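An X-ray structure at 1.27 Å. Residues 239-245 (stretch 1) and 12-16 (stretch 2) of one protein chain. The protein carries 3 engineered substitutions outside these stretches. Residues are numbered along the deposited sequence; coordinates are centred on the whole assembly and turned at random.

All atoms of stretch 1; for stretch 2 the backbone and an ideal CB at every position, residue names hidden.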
# COMPACT_ATOMS: atom_id res chain seq x y z
N GLY A 239 1.94 -15.00 -6.28
CA GLY A 239 3.21 -15.68 -6.49
C GLY A 239 4.40 -14.77 -6.27
O GLY A 239 4.30 -13.53 -6.34
N ALA A 240 5.55 -15.40 -6.03
CA ALA A 240 6.77 -14.69 -5.67
C ALA A 240 7.28 -13.77 -6.76
O ALA A 240 8.03 -12.84 -6.48
CB ALA A 240 7.87 -15.67 -5.27
N SER A 241 6.93 -14.05 -8.01
CA SER A 241 7.42 -13.18 -9.09
C SER A 241 6.62 -11.89 -9.30
O SER A 241 6.99 -11.07 -10.13
CB SER A 241 7.54 -13.95 -10.40
OG SER A 241 6.26 -14.18 -10.92
N TYR A 242 5.55 -11.69 -8.52
CA TYR A 242 4.68 -10.53 -8.71
C TYR A 242 4.59 -9.65 -7.48
O TYR A 242 3.87 -8.65 -7.53
CB TYR A 242 3.26 -10.96 -9.12
CG TYR A 242 3.24 -12.03 -10.19
CD1 TYR A 242 3.60 -11.76 -11.52
CD2 TYR A 242 2.95 -13.35 -9.86
CE1 TYR A 242 3.58 -12.77 -12.49
CE2 TYR A 242 2.94 -14.36 -10.80
CZ TYR A 242 3.27 -14.06 -12.10
OH TYR A 242 3.26 -15.08 -13.03
N VAL A 243 5.28 -10.01 -6.40
CA VAL A 243 5.12 -9.33 -5.11
C VAL A 243 6.47 -9.10 -4.49
O VAL A 243 7.27 -10.03 -4.34
CB VAL A 243 4.26 -10.18 -4.13
CG1 VAL A 243 4.19 -9.51 -2.76
CG2 VAL A 243 2.85 -10.38 -4.67
N ASP A 244 6.73 -7.86 -4.09
CA ASP A 244 7.94 -7.50 -3.36
C ASP A 244 7.77 -7.50 -1.84
O ASP A 244 8.67 -7.91 -1.11
CB ASP A 244 8.45 -6.13 -3.81
CG ASP A 244 8.94 -6.13 -5.24
OD1 ASP A 244 9.86 -6.91 -5.54
OD2 ASP A 244 8.41 -5.36 -6.06
N ILE A 245 6.62 -7.00 -1.38
CA ILE A 245 6.34 -6.82 0.05
C ILE A 245 4.96 -7.36 0.32
O ILE A 245 4.04 -7.13 -0.46
CB ILE A 245 6.41 -5.31 0.45
CG1 ILE A 245 7.84 -4.78 0.29
CG2 ILE A 245 5.88 -5.05 1.87
CD1 ILE A 245 8.00 -3.28 0.46
N UNK A 12 18.38 -8.65 -1.67
CA UNK A 12 16.98 -8.77 -2.07
C UNK A 12 16.77 -7.82 -3.24
O UNK A 12 17.07 -6.63 -3.13
CB UNK A 12 16.03 -8.46 -0.91
N UNK A 13 16.32 -8.36 -4.37
CA UNK A 13 16.13 -7.60 -5.60
C UNK A 13 14.65 -7.49 -5.89
O UNK A 13 13.90 -8.43 -5.61
CB UNK A 13 16.86 -8.25 -6.77
N UNK A 14 14.21 -6.36 -6.47
CA UNK A 14 12.82 -6.25 -6.91
C UNK A 14 12.43 -7.40 -7.84
O UNK A 14 13.27 -7.94 -8.57
CB UNK A 14 12.60 -4.91 -7.61
N UNK A 15 11.15 -7.75 -7.83
CA UNK A 15 10.66 -8.77 -8.75
C UNK A 15 10.78 -8.35 -10.21
O UNK A 15 10.99 -9.19 -11.08
CB UNK A 15 9.20 -9.10 -8.43
N UNK A 16 10.65 -7.05 -10.48
CA UNK A 16 10.83 -6.56 -11.85
C UNK A 16 12.32 -6.62 -12.20
O UNK A 16 13.12 -5.89 -11.61
CB UNK A 16 10.29 -5.14 -12.00

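Stretch 1 opens with a type I beta turn from Gly-239 to Tyr-242, closed by a hydrogen bond from Tyr-242 N to Gly-239 O (3.1 Å), and then runs on to Asp-244, whose side chain (chi1 -67°, m) reaches stretch 2. The CA pairing sets Ser-241 CA 5.5 Å from the CA of position 15 and Asp-244 CA 6.2 Å from the CA of position 14, so the evidence should be concentrated at these two positions.

Position 12 lies beyond the contact. Its ideal CB has no atom of stretch 1 within 5.5 Å, and phi/psi of -106/123 is an extended conformation open to most residues, beta-branched ones included. Stretch 1 therefore sets no preference. The deposited residue is Val-12, with chi1 at 175° (t); its CG1 stays 6.0 Å from Asp-244 O.

Position 13 points its CA-to-CB bond away, again with nothing of stretch 1 within 5.5 Å of the ideal CB. Small, polar or larger side chains would all be compatible with what is visible. It is Ser-13, and its link to stretch 1 is made through the backbone: one water donates to both Ser-13 O and Asp-244 OD1, at 2.8 Å each.

At position 14 the CB also points away overall, yet its ideal location is 4.0 Å from Asp-244 OD1. Phi/psi of -55/151 suits many residues but falls squarely in the range of proline, and the backbone N makes no hydrogen bond to stretch 1 that a ring would cost. Alanine or many other side chains would also suit, since the bond leads away from stretch 1. The residue is Pro-14, its ring puckered C-gamma exo. Asp-244 OD1 lies 3.3 Å from Pro-14 CA and 4.1 Å from Pro-14 CB, a packing contact beside the polar interaction made by the next residue.

Position 15 is where the prediction has most to work with. CA-to-CB points toward stretch 1, and the ideal CB stands 3.4 Å from Ser-241 O, 3.7 Å from Asp-244 OD1 and 4.4 Å from Ala-240 O. The surroundings are rich in acceptors, so a donor such as serine or threonine could be considered, while a compact aliphatic group would fill the space by packing. The main chain is already engaged: the N at position 15 donates to Asp-244 OD1 (2.8 Å, 154°), a bond that demands no particular side chain but excludes proline. The residue is Val-15, chi1 -63° (m), with 100 Å² covered by stretch 1. Val-15 CG1 lies 3.2 Å from Ala-240 O and 3.4 Å from Val-243 O, while CG2 comes within 4.1 Å of Tyr-242 C. A water donating to Val-15 O (2.6 Å) and Ser-241 O (2.8 Å) adds a second polar link.

Position 16 sends its CB sideways, with no atom of stretch 1 within 5.5 Å; many side chains would fit. It is Asn-16, whose amide end leads away and bonds elsewhere in the structure. Its backbone N donates to a water (3.1 Å) that in turn donates to Asp-244 OD2 (2.8 Å).

Stretch 2, residues 12-16: VSPVN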
# COMPACT_ATOMS: atom_id res chain seq x y z
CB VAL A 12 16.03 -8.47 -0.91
CG1 VAL A 12 14.59 -8.47 -1.38
CG2 VAL A 12 16.24 -9.52 0.19
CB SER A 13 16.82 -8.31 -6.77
OG SER A 13 18.22 -8.35 -6.59
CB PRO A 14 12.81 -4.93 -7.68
CG PRO A 14 13.91 -4.13 -7.08
CD PRO A 14 14.98 -5.13 -6.76
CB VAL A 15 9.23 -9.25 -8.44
CG1 VAL A 15 9.20 -9.91 -7.08
CG2 VAL A 15 8.22 -8.12 -8.53
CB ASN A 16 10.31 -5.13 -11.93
CG ASN A 16 10.56 -4.49 -13.28
OD1 ASN A 16 11.09 -5.12 -14.19
ND2 ASN A 16 10.14 -3.26 -13.42
O HOH W 1 11.49 -8.75 -4.29
O HOH W 2 9.51 -11.34 -11.43
O HOH W 3 9.54 -4.89 -8.57
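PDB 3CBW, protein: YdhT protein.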